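Local coordinates for methyltransferase-like protein (Saccharopolyspora spinosa, PDB 4PNE) that catalyses a [4+2] cycloaddition in spinosyn biosynthesis, using a methyltransferase-like fold that holds S-adenosyl-L-homocysteine in the crystal, at residues Ser36-Thr47 and Val123-Ala131; Asp78-Val89 and Gln105-Ile116. All coordinates share one frame; numbering follows the deposited sequence.

Contact 1 (Ser36-Thr47 and Val123-Ala131); sequences SQQVGQMYDLVT and VSQVQVAIA. With SAH (S-adenosyl-L-homocysteine), chain C.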
loop_
_atom_site.group_PDB
_atom_site.type_symbol
_atom_site.label_atom_id
_atom_site.label_comp_id
_atom_site.label_asym_id
_atom_site.label_seq_id
_atom_site.Cartn_x
_atom_site.Cartn_y
_atom_site.Cartn_z
ATOM N N SER A 36 0.729 12.239 9.955
ATOM C CA SER A 36 0.276 10.861 10.075
ATOM C C SER A 36 -1.109 10.802 10.738
ATOM O O SER A 36 -1.944 9.974 10.381
ATOM C CB SER A 36 1.300 10.015 10.844
ATOM O OG SER A 36 1.565 10.514 12.136
ATOM N N GLN A 37 -1.369 11.694 11.682
ATOM C CA GLN A 37 -2.695 11.751 12.303
ATOM C C GLN A 37 -3.765 12.142 11.265
ATOM O O GLN A 37 -4.867 11.570 11.221
ATOM C CB GLN A 37 -2.663 12.735 13.467
ATOM C CG GLN A 37 -3.893 12.726 14.345
ATOM C CD GLN A 37 -3.711 13.587 15.579
ATOM O OE1 GLN A 37 -2.651 14.188 15.783
ATOM N NE2 GLN A 37 -4.745 13.652 16.411
ATOM N N GLN A 38 -3.423 13.100 10.402
ATOM C CA GLN A 38 -4.318 13.552 9.353
ATOM C C GLN A 38 -4.577 12.458 8.328
ATOM O O GLN A 38 -5.705 12.287 7.857
ATOM C CB GLN A 38 -3.750 14.813 8.698
ATOM C CG GLN A 38 -3.937 16.045 9.598
ATOM C CD GLN A 38 -3.263 17.307 9.080
ATOM O OE1 GLN A 38 -2.189 17.267 8.485
ATOM N NE2 GLN A 38 -3.909 18.441 9.307
ATOM N N VAL A 39 -3.530 11.719 7.973
ATOM C CA VAL A 39 -3.712 10.607 7.074
ATOM C C VAL A 39 -4.622 9.569 7.742
ATOM O O VAL A 39 -5.544 9.066 7.105
ATOM C CB VAL A 39 -2.358 9.978 6.675
ATOM C CG1 VAL A 39 -2.588 8.720 5.853
ATOM C CG2 VAL A 39 -1.547 10.978 5.887
ATOM N N GLY A 40 -4.396 9.251 9.014
ATOM C CA GLY A 40 -5.245 8.280 9.691
ATOM C C GLY A 40 -6.704 8.732 9.709
ATOM O O GLY A 40 -7.622 7.950 9.496
ATOM N N GLN A 41 -6.899 10.014 9.947
ATOM C CA GLN A 41 -8.242 10.587 9.968
ATOM C C GLN A 41 -8.917 10.456 8.600
ATOM O O GLN A 41 -10.104 10.119 8.513
ATOM C CB GLN A 41 -8.160 12.062 10.406
ATOM C CG GLN A 41 -9.462 12.859 10.413
ATOM C CD GLN A 41 -10.564 12.218 11.234
ATOM O OE1 GLN A 41 -10.302 11.563 12.246
ATOM N NE2 GLN A 41 -11.809 12.439 10.824
ATOM N N MET A 42 -8.155 10.694 7.538
ATOM C CA MET A 42 -8.723 10.612 6.206
ATOM C C MET A 42 -9.177 9.187 5.970
ATOM O O MET A 42 -10.274 8.956 5.497
ATOM C CB MET A 42 -7.723 11.072 5.149
ATOM C CG MET A 42 -8.283 11.142 3.721
ATOM S SD MET A 42 -9.854 12.045 3.450
ATOM C CE MET A 42 -10.255 11.642 1.751
ATOM N N TYR A 43 -8.333 8.221 6.315
ATOM C CA TYR A 43 -8.734 6.819 6.135
ATOM C C TYR A 43 -9.867 6.431 7.071
ATOM O O TYR A 43 -10.721 5.605 6.722
ATOM C CB TYR A 43 -7.524 5.890 6.327
ATOM C CG TYR A 43 -6.732 5.737 5.058
ATOM C CD1 TYR A 43 -7.234 4.986 4.000
ATOM C CD2 TYR A 43 -5.501 6.364 4.897
ATOM C CE1 TYR A 43 -6.543 4.853 2.842
ATOM C CE2 TYR A 43 -4.795 6.238 3.693
ATOM C CZ TYR A 43 -5.344 5.478 2.688
ATOM O OH TYR A 43 -4.701 5.313 1.494
ATOM N N ASP A 44 -9.910 7.032 8.254
ATOM C CA ASP A 44 -11.039 6.772 9.175
ATOM C C ASP A 44 -12.372 7.144 8.481
ATOM O O ASP A 44 -13.393 6.447 8.626
ATOM C CB ASP A 44 -10.900 7.557 10.491
ATOM C CG ASP A 44 -9.841 6.988 11.442
ATOM O OD1 ASP A 44 -9.378 5.836 11.288
ATOM O OD2 ASP A 44 -9.476 7.730 12.365
ATOM N N LEU A 45 -12.335 8.269 7.778
ATOM C CA LEU A 45 -13.496 8.796 7.091
ATOM C C LEU A 45 -13.867 8.023 5.838
ATOM O O LEU A 45 -15.043 7.803 5.601
ATOM C CB LEU A 45 -13.277 10.263 6.731
ATOM C CG LEU A 45 -13.263 11.216 7.917
ATOM C CD1 LEU A 45 -12.850 12.621 7.462
ATOM C CD2 LEU A 45 -14.612 11.224 8.600
ATOM N N VAL A 46 -12.885 7.627 5.036
ATOM C CA VAL A 46 -13.152 7.040 3.725
ATOM C C VAL A 46 -13.362 5.530 3.791
ATOM O O VAL A 46 -13.949 4.941 2.899
ATOM C CB VAL A 46 -11.997 7.359 2.724
ATOM C CG1 VAL A 46 -10.819 6.467 2.939
ATOM C CG2 VAL A 46 -12.483 7.191 1.292
ATOM N N THR A 47 -12.949 4.902 4.886
ATOM C CA THR A 47 -13.065 3.448 4.988
ATOM C C THR A 47 -14.443 2.868 4.722
ATOM O O THR A 47 -14.549 1.910 3.934
ATOM C CB THR A 47 -12.621 2.986 6.391
ATOM O OG1 THR A 47 -11.205 3.011 6.433
ATOM C CG2 THR A 47 -13.079 1.564 6.687
ATOM N N VAL A 123 -1.968 3.993 10.492
ATOM C CA VAL A 123 -2.230 5.164 11.340
ATOM C C VAL A 123 -3.727 5.426 11.519
ATOM O O VAL A 123 -4.115 6.361 12.212
ATOM C CB VAL A 123 -1.535 6.396 10.768
ATOM C CG1 VAL A 123 -0.034 6.270 11.014
ATOM C CG2 VAL A 123 -1.819 6.572 9.258
ATOM N N SER A 124 -4.532 4.567 10.912
ATOM C CA SER A 124 -5.980 4.657 11.009
ATOM C C SER A 124 -6.525 3.706 12.054
ATOM O O SER A 124 -6.453 2.497 11.861
ATOM C CB SER A 124 -6.595 4.338 9.653
ATOM O OG SER A 124 -8.004 4.227 9.740
ATOM N N GLN A 125 -7.151 4.232 13.123
ATOM C CA GLN A 125 -7.754 3.370 14.142
ATOM C C GLN A 125 -8.965 2.603 13.606
ATOM O O GLN A 125 -9.245 1.490 14.044
ATOM C CB GLN A 125 -8.147 4.191 15.365
ATOM C CG GLN A 125 -6.999 4.888 15.999
ATOM C CD GLN A 125 -7.395 5.724 17.189
ATOM O OE1 GLN A 125 -7.089 5.380 18.325
ATOM N NE2 GLN A 125 -8.079 6.829 16.934
ATOM N N VAL A 126 -9.684 3.190 12.646
ATOM C CA VAL A 126 -10.734 2.467 11.968
ATOM C C VAL A 126 -10.162 1.225 11.336
ATOM O O VAL A 126 -10.709 0.156 11.465
ATOM C CB VAL A 126 -11.428 3.340 10.892
ATOM C CG1 VAL A 126 -12.278 2.498 9.977
ATOM C CG2 VAL A 126 -12.268 4.455 11.559
ATOM N N GLN A 127 -9.061 1.357 10.609
ATOM C CA GLN A 127 -8.488 0.176 9.952
ATOM C C GLN A 127 -7.968 -0.880 10.956
ATOM O O GLN A 127 -8.124 -2.082 10.733
ATOM C CB GLN A 127 -7.375 0.602 8.979
ATOM C CG GLN A 127 -7.930 1.299 7.764
ATOM C CD GLN A 127 -6.874 1.745 6.796
ATOM O OE1 GLN A 127 -5.728 1.959 7.165
ATOM N NE2 GLN A 127 -7.280 1.981 5.587
ATOM N N VAL A 128 -7.369 -0.444 12.045
ATOM C CA VAL A 128 -6.922 -1.367 13.067
ATOM C C VAL A 128 -8.073 -2.220 13.550
ATOM O O VAL A 128 -7.995 -3.461 13.584
ATOM C CB VAL A 128 -6.279 -0.625 14.265
ATOM C CG1 VAL A 128 -6.017 -1.594 15.434
ATOM C CG2 VAL A 128 -5.012 0.060 13.805
ATOM N N ALA A 129 -9.173 -1.554 13.895
ATOM C CA ALA A 129 -10.330 -2.250 14.409
ATOM C C ALA A 129 -10.946 -3.232 13.410
ATOM O O ALA A 129 -11.281 -4.355 13.765
ATOM C CB ALA A 129 -11.391 -1.227 14.857
ATOM N N ILE A 130 -11.073 -2.817 12.151
ATOM C CA ILE A 130 -11.631 -3.682 11.112
ATOM C C ILE A 130 -10.710 -4.875 10.862
ATOM O O ILE A 130 -11.170 -6.024 10.726
ATOM C CB ILE A 130 -11.879 -2.893 9.780
ATOM C CG1 ILE A 130 -13.041 -1.906 9.954
ATOM C CG2 ILE A 130 -12.128 -3.852 8.607
ATOM C CD1 ILE A 130 -13.302 -1.036 8.765
ATOM N N ALA A 131 -9.417 -4.604 10.758
ATOM C CA ALA A 131 -8.427 -5.629 10.498
ATOM C C ALA A 131 -8.437 -6.689 11.609
ATOM O O ALA A 131 -8.424 -7.900 11.352
ATOM C CB ALA A 131 -7.054 -5.004 10.381
HETATM N N SAH C . -1.076 -1.891 2.113
HETATM C CA SAH C . -2.538 -1.796 2.182
HETATM C CB SAH C . -3.070 -0.370 2.299
HETATM C CG SAH C . -2.491 0.694 1.399
HETATM S SD SAH C . -3.390 2.241 1.581
HETATM C C SAH C . -3.136 -2.476 0.981
HETATM O O SAH C . -4.317 -2.774 0.986
HETATM O OXT SAH C . -2.404 -2.807 0.044
HETATM C "C5'" SAH C . -2.125 3.140 2.516
HETATM C "C4'" SAH C . -1.962 2.659 3.951
HETATM O "O4'" SAH C . -0.807 3.258 4.525
HETATM C "C3'" SAH C . -3.112 3.032 4.869
HETATM O "O3'" SAH C . -3.414 1.863 5.607
HETATM C "C2'" SAH C . -2.542 4.140 5.739
HETATM O "O2'" SAH C . -3.129 4.317 7.027
HETATM C "C1'" SAH C . -1.078 3.712 5.825
HETATM N N9 SAH C . -0.187 4.811 6.244
HETATM C C8 SAH C . -0.079 6.082 5.784
HETATM N N7 SAH C . 0.848 6.752 6.506
HETATM C C5 SAH C . 1.322 5.906 7.442
HETATM C C6 SAH C . 2.253 6.047 8.450
HETATM N N6 SAH C . 2.906 7.183 8.640
HETATM N N1 SAH C . 2.537 4.988 9.236
HETATM C C2 SAH C . 1.896 3.778 9.065
HETATM N N3 SAH C . 0.938 3.641 8.102
HETATM C C4 SAH C . 0.683 4.688 7.286
HETATM O O HOH W 1 -7.311 7.170 13.489
HETATM O O HOH W 2 -9.817 1.928 4.798
#
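Asp44, on helix 36-54, meets the start of helix 125-138 with one carboxylate oxygen. Asp44 OD1 takes two hydrogen bonds from opposite faces of the carboxylate: Ser124 OG donates to it at 2.6 Å, on the anti side, and Val126 N at 3.0 Å, from above the plane. Ser124 is the N-cap residue; with OG anti to its own N (chi1 172°), the hydroxyl can give its proton to Asp44 while accepting from Gln127 N. OD1 thus takes the Val126 amide directly, while OD2 reaches the Gln125 amide only through a water, and the carboxylate charge would suit the positive end of the helix dipole. Thr47 OG1 donates to Tyr43 O within the first helix. Close backbone approach comes at Gly40, whose CA makes a C-H...O contact of 3.4 Å with Val123 O.

Among the apolar contacts, Thr47 CG2 lies 3.5 Å from Val126 CG1, the two side chains running antiparallel alongside each other, and it meets Ile130 CD1 tip to tip, tightly.

Ligand contacts line the inner side. C3' of the S-adenosyl-L-homocysteine ribose sits over one face of the Tyr43 ring, while Gln127 NE2 comes obliquely to 3.4 Å from Tyr43 CD1. Gln127 OE1, on a chain extended beyond CG, accepts from ribose O3' at 2.8 Å. Val123 CG1 lies 3.4 Å from adenine N1. Outside the pair, Tyr43 OH bonds to Glu172 and Ser36 OG to Asp150.

The chemistry divides in two: a shared carboxylate oxygen joins the helices, while Tyr43 and Gln127 from the helices and Val123 from the loop before the second reach the nucleoside and sulfur, consistent with helix 36-54 covering the S-adenosyl-L-homocysteine pocket.

Contact 2 (Asp78-Val89 and Gln105-Ile116); sequences DRLTDLVAERTV and QPALRVARDNAI. With SAH (S-adenosyl-L-homocysteine), chain C.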
loop_
_atom_site.group_PDB
_atom_site.type_symbol
_atom_site.label_atom_id
_atom_site.label_comp_id
_atom_site.label_asym_id
_atom_site.label_seq_id
_atom_site.Cartn_x
_atom_site.Cartn_y
_atom_site.Cartn_z
ATOM N N ASP A 78 -5.839 -8.933 -5.732
ATOM C CA ASP A 78 -5.343 -10.143 -5.064
ATOM C C ASP A 78 -4.117 -10.694 -5.822
ATOM O O ASP A 78 -3.202 -11.258 -5.225
ATOM C CB ASP A 78 -6.435 -11.212 -4.963
ATOM C CG ASP A 78 -7.458 -10.933 -3.865
ATOM O OD1 ASP A 78 -7.188 -10.108 -2.959
ATOM O OD2 ASP A 78 -8.546 -11.556 -3.924
ATOM N N ARG A 79 -4.093 -10.536 -7.146
ATOM C CA ARG A 79 -2.956 -10.983 -7.938
ATOM C C ARG A 79 -1.723 -10.185 -7.554
ATOM O O ARG A 79 -0.620 -10.738 -7.428
ATOM C CB ARG A 79 -3.266 -10.827 -9.425
ATOM C CG ARG A 79 -2.137 -11.176 -10.351
ATOM C CD ARG A 79 -1.739 -12.610 -10.208
ATOM N NE ARG A 79 -0.732 -12.946 -11.216
ATOM C CZ ARG A 79 0.335 -13.712 -11.012
ATOM N NH1 ARG A 79 0.568 -14.264 -9.822
ATOM N NH2 ARG A 79 1.174 -13.934 -12.019
ATOM N N LEU A 80 -1.884 -8.889 -7.388
ATOM C CA LEU A 80 -0.766 -8.057 -6.994
ATOM C C LEU A 80 -0.256 -8.506 -5.635
ATOM O O LEU A 80 0.947 -8.682 -5.430
ATOM C CB LEU A 80 -1.148 -6.593 -6.982
ATOM C CG LEU A 80 0.048 -5.694 -6.639
ATOM C CD1 LEU A 80 1.170 -5.763 -7.704
ATOM C CD2 LEU A 80 -0.376 -4.283 -6.502
ATOM N N THR A 81 -1.160 -8.723 -4.706
ATOM C CA THR A 81 -0.765 -9.217 -3.389
ATOM C C THR A 81 0.084 -10.481 -3.497
ATOM O O THR A 81 1.134 -10.602 -2.831
ATOM C CB THR A 81 -2.011 -9.480 -2.517
ATOM O OG1 THR A 81 -2.640 -8.228 -2.219
ATOM C CG2 THR A 81 -1.654 -10.161 -1.173
ATOM N N ASP A 82 -0.373 -11.423 -4.324
ATOM C CA ASP A 82 0.323 -12.706 -4.506
ATOM C C ASP A 82 1.716 -12.523 -5.096
ATOM O O ASP A 82 2.687 -13.191 -4.687
ATOM C CB ASP A 82 -0.491 -13.634 -5.403
ATOM C CG ASP A 82 -1.813 -14.074 -4.769
ATOM O OD1 ASP A 82 -1.984 -13.887 -3.546
ATOM O OD2 ASP A 82 -2.678 -14.619 -5.507
ATOM N N LEU A 83 1.845 -11.600 -6.030
ATOM C CA LEU A 83 3.153 -11.290 -6.608
ATOM C C LEU A 83 4.104 -10.730 -5.557
ATOM O O LEU A 83 5.266 -11.106 -5.507
ATOM C CB LEU A 83 3.028 -10.265 -7.734
ATOM C CG LEU A 83 2.323 -10.779 -8.967
ATOM C CD1 LEU A 83 2.003 -9.618 -9.897
ATOM C CD2 LEU A 83 3.256 -11.789 -9.677
ATOM N N VAL A 84 3.599 -9.848 -4.711
ATOM C CA VAL A 84 4.412 -9.281 -3.668
ATOM C C VAL A 84 4.816 -10.380 -2.658
ATOM O O VAL A 84 5.966 -10.464 -2.244
ATOM C CB VAL A 84 3.690 -8.123 -2.971
ATOM C CG1 VAL A 84 4.469 -7.645 -1.719
ATOM C CG2 VAL A 84 3.529 -6.982 -3.968
ATOM N N ALA A 85 3.883 -11.255 -2.309
ATOM C CA ALA A 85 4.199 -12.309 -1.354
ATOM C C ALA A 85 5.263 -13.245 -1.919
ATOM O O ALA A 85 6.153 -13.710 -1.178
ATOM C CB ALA A 85 2.965 -13.072 -0.983
ATOM N N GLU A 86 5.178 -13.566 -3.210
ATOM C CA GLU A 86 6.184 -14.420 -3.852
ATOM C C GLU A 86 7.587 -13.889 -3.654
ATOM O O GLU A 86 8.541 -14.640 -3.449
ATOM C CB GLU A 86 5.949 -14.526 -5.360
ATOM C CG GLU A 86 4.861 -15.443 -5.837
ATOM C CD GLU A 86 4.855 -15.521 -7.365
ATOM O OE1 GLU A 86 3.762 -15.569 -7.977
ATOM O OE2 GLU A 86 5.957 -15.486 -7.953
ATOM N N ARG A 87 7.714 -12.571 -3.681
ATOM C CA ARG A 87 9.012 -11.909 -3.692
ATOM C C ARG A 87 9.549 -11.644 -2.292
ATOM O O ARG A 87 10.727 -11.297 -2.132
ATOM C CB ARG A 87 8.911 -10.591 -4.468
ATOM C CG ARG A 87 8.742 -10.748 -5.965
ATOM C CD ARG A 87 7.986 -9.551 -6.558
ATOM N NE ARG A 87 7.794 -9.634 -8.002
ATOM C CZ ARG A 87 7.069 -10.566 -8.625
ATOM N NH1 ARG A 87 6.483 -11.553 -7.946
ATOM N NH2 ARG A 87 6.964 -10.542 -9.952
ATOM N N THR A 88 8.703 -11.845 -1.275
ATOM C CA THR A 88 9.027 -11.385 0.067
ATOM C C THR A 88 8.865 -12.444 1.160
ATOM O O THR A 88 9.504 -12.339 2.195
ATOM C CB THR A 88 8.174 -10.169 0.467
ATOM O OG1 THR A 88 6.783 -10.516 0.413
ATOM C CG2 THR A 88 8.451 -9.037 -0.450
ATOM N N VAL A 89 8.042 -13.460 0.932
ATOM C CA VAL A 89 7.802 -14.485 1.945
ATOM C C VAL A 89 8.562 -15.696 1.460
ATOM O O VAL A 89 8.091 -16.439 0.612
ATOM C CB VAL A 89 6.307 -14.784 2.135
ATOM C CG1 VAL A 89 6.078 -15.908 3.134
ATOM C CG2 VAL A 89 5.566 -13.516 2.590
ATOM N N GLN A 105 -6.620 -6.743 4.520
ATOM C CA GLN A 105 -7.060 -7.793 3.620
ATOM C C GLN A 105 -5.872 -8.535 2.944
ATOM O O GLN A 105 -5.896 -9.760 2.866
ATOM C CB GLN A 105 -8.043 -7.203 2.585
ATOM C CG GLN A 105 -8.719 -8.203 1.678
ATOM C CD GLN A 105 -7.865 -8.560 0.449
ATOM O OE1 GLN A 105 -6.863 -7.921 0.170
ATOM N NE2 GLN A 105 -8.293 -9.565 -0.300
ATOM N N PRO A 106 -4.845 -7.824 2.448
ATOM C CA PRO A 106 -3.719 -8.519 1.851
ATOM C C PRO A 106 -2.951 -9.373 2.876
ATOM O O PRO A 106 -2.554 -10.486 2.556
ATOM C CB PRO A 106 -2.865 -7.367 1.310
ATOM C CG PRO A 106 -3.830 -6.268 1.050
ATOM C CD PRO A 106 -4.739 -6.372 2.250
ATOM N N ALA A 107 -2.745 -8.863 4.083
ATOM C CA ALA A 107 -2.072 -9.654 5.112
ATOM C C ALA A 107 -2.833 -10.945 5.408
ATOM O O ALA A 107 -2.246 -11.998 5.553
ATOM C CB ALA A 107 -1.905 -8.863 6.367
ATOM N N LEU A 108 -4.150 -10.848 5.528
ATOM C CA LEU A 108 -4.949 -12.014 5.836
ATOM C C LEU A 108 -5.001 -12.977 4.678
ATOM O O LEU A 108 -5.097 -14.172 4.889
ATOM C CB LEU A 108 -6.372 -11.589 6.250
ATOM C CG LEU A 108 -6.382 -10.897 7.607
ATOM C CD1 LEU A 108 -7.642 -10.093 7.838
ATOM C CD2 LEU A 108 -6.177 -11.897 8.735
ATOM N N ARG A 109 -4.919 -12.477 3.446
ATOM C CA ARG A 109 -4.866 -13.368 2.293
ATOM C C ARG A 109 -3.626 -14.252 2.328
ATOM O O ARG A 109 -3.692 -15.481 2.085
ATOM C CB ARG A 109 -4.895 -12.562 0.988
ATOM C CG ARG A 109 -4.732 -13.405 -0.268
ATOM C CD ARG A 109 -4.953 -12.566 -1.529
ATOM N NE ARG A 109 -4.680 -13.384 -2.692
ATOM C CZ ARG A 109 -5.561 -14.230 -3.217
ATOM N NH1 ARG A 109 -6.799 -14.313 -2.724
ATOM N NH2 ARG A 109 -5.220 -14.948 -4.275
ATOM N N VAL A 110 -2.506 -13.636 2.636
ATOM C CA VAL A 110 -1.217 -14.322 2.686
ATOM C C VAL A 110 -1.152 -15.237 3.911
ATOM O O VAL A 110 -0.660 -16.342 3.812
ATOM C CB VAL A 110 -0.058 -13.293 2.681
ATOM C CG1 VAL A 110 1.288 -13.973 2.862
ATOM C CG2 VAL A 110 -0.025 -12.545 1.395
ATOM N N ALA A 111 -1.716 -14.792 5.034
ATOM C CA ALA A 111 -1.674 -15.569 6.259
ATOM C C ALA A 111 -2.524 -16.832 6.143
ATOM O O ALA A 111 -2.298 -17.796 6.858
ATOM C CB ALA A 111 -2.129 -14.742 7.420
ATOM N N ARG A 112 -3.513 -16.844 5.256
ATOM C CA ARG A 112 -4.343 -18.055 5.155
ATOM C C ARG A 112 -3.482 -19.284 4.822
ATOM O O ARG A 112 -3.716 -20.363 5.372
ATOM C CB ARG A 112 -5.454 -17.860 4.109
ATOM C CG ARG A 112 -6.534 -18.921 4.169
ATOM C CD ARG A 112 -7.372 -18.950 2.903
ATOM N NE ARG A 112 -6.598 -19.385 1.748
ATOM C CZ ARG A 112 -7.053 -19.410 0.501
ATOM N NH1 ARG A 112 -8.291 -19.008 0.230
ATOM N NH2 ARG A 112 -6.260 -19.833 -0.475
ATOM N N ASP A 113 -2.488 -19.106 3.951
ATOM C CA ASP A 113 -1.749 -20.223 3.341
ATOM C C ASP A 113 -0.273 -20.234 3.718
ATOM O O ASP A 113 0.503 -21.063 3.220
ATOM C CB ASP A 113 -1.864 -20.167 1.813
ATOM C CG ASP A 113 -3.291 -20.290 1.325
ATOM O OD1 ASP A 113 -4.092 -20.981 1.989
ATOM O OD2 ASP A 113 -3.612 -19.709 0.259
ATOM N N ASN A 114 0.120 -19.331 4.606
ATOM C CA ASN A 114 1.523 -19.256 5.051
ATOM C C ASN A 114 1.603 -19.194 6.573
ATOM O O ASN A 114 1.028 -18.296 7.204
ATOM C CB ASN A 114 2.209 -18.026 4.439
ATOM C CG ASN A 114 2.337 -18.125 2.939
ATOM O OD1 ASN A 114 3.322 -18.645 2.440
ATOM N ND2 ASN A 114 1.354 -17.604 2.210
ATOM N N ALA A 115 2.310 -20.161 7.165
ATOM C CA ALA A 115 2.508 -20.181 8.602
ATOM C C ALA A 115 3.621 -19.211 8.997
ATOM O O ALA A 115 4.771 -19.604 9.282
ATOM C CB ALA A 115 2.814 -21.572 9.082
ATOM N N ILE A 116 3.271 -17.936 8.981
ATOM C CA ILE A 116 4.154 -16.834 9.339
ATOM C C ILE A 116 3.455 -15.933 10.317
ATOM O O ILE A 116 2.277 -16.124 10.620
ATOM C CB ILE A 116 4.590 -16.018 8.091
ATOM C CG1 ILE A 116 3.397 -15.318 7.421
ATOM C CG2 ILE A 116 5.245 -16.919 7.101
ATOM C CD1 ILE A 116 3.783 -14.475 6.219
HETATM N N SAH C . -1.076 -1.891 2.113
HETATM C CA SAH C . -2.538 -1.796 2.182
HETATM C CB SAH C . -3.070 -0.370 2.299
HETATM C CG SAH C . -2.491 0.694 1.399
HETATM S SD SAH C . -3.390 2.241 1.581
HETATM C C SAH C . -3.136 -2.476 0.981
HETATM O O SAH C . -4.317 -2.774 0.986
HETATM O OXT SAH C . -2.404 -2.807 0.044
HETATM C "C5'" SAH C . -2.125 3.140 2.516
HETATM C "C4'" SAH C . -1.962 2.659 3.951
HETATM O "O4'" SAH C . -0.807 3.258 4.525
HETATM C "C3'" SAH C . -3.112 3.032 4.869
HETATM O "O3'" SAH C . -3.414 1.863 5.607
HETATM C "C2'" SAH C . -2.542 4.140 5.739
HETATM O "O2'" SAH C . -3.129 4.317 7.027
HETATM C "C1'" SAH C . -1.078 3.712 5.825
HETATM N N9 SAH C . -0.187 4.811 6.244
HETATM C C8 SAH C . -0.079 6.082 5.784
HETATM N N7 SAH C . 0.848 6.752 6.506
HETATM C C5 SAH C . 1.322 5.906 7.442
HETATM C C6 SAH C . 2.253 6.047 8.450
HETATM N N6 SAH C . 2.906 7.183 8.640
HETATM N N1 SAH C . 2.537 4.988 9.236
HETATM C C2 SAH C . 1.896 3.778 9.065
HETATM N N3 SAH C . 0.938 3.641 8.102
HETATM C C4 SAH C . 0.683 4.688 7.286
HETATM O O HOH W 3 -5.255 -8.956 -1.639
#
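Arg109 meets Asp78 with a face and Asp82 with an edge where helix 73-88 packs against helix 105-113, the first helix after strand 95-99 in the Rossmann-like methyltransferase fold; the short axes cross at -60°. Extended from CG to NE (chi1 175°), the arginine presents its guanidinium side-on to Asp82: Arg109 NE donates to Asp82 OD1 at 2.9 Å and NH2 to OD2 at 2.8 Å, the latter almost straight, with the two planar groups nearly coplanar. Asp78 uses the other geometry. Its carboxylate is stacked on the guanidinium, CB over the centre of the face, and Asp78 OD2 is held by charge alone, 3.5 Å from Arg109 NH1. The same carboxylate is nearly coplanar with the Gln105 amide, whose NE2 donates to the syn lone pair of OD1. Edge and face together limit rotation of the guanidinium.

Farther along the interface, Val110 CG2 packs on Thr81 CG2 and Ala85 CB, each at 3.9 Å, and Val89 reaches tip to tip toward Ile116. At the ligand end Pro106 CG lies 3.5 Å from carboxylate atom O of S-adenosyl-L-homocysteine. Nearby, one water donates to Asp78 OD1 and Gln105 OE1 and accepts from Thr81 OG1 at 2.8 Å.

In the fold
Both contacts are partly buried helix pairs that touch S-adenosyl-L-homocysteine, at different ends: contact 1 meets its nucleoside and sulfur, contact 2 its amino-acid carboxylate. They lie about 22 Å apart, centre to centre. In contact 2 both helices pack beside the sheet, with Val84 and Val110 touching strand 161-167; in contact 1 helix 125-138 lies on strand 144-148, while helix 36-54 also packs on helix 271-281. Contact 1 pairs an aspartate with a helix start and has no salt bridge across it, whereas contact 2 pairs full charges beside small apolar side chains. The two pairs share no helix, but Leu108 of helix 105-113 packs on helix 125-138, making them neighbours.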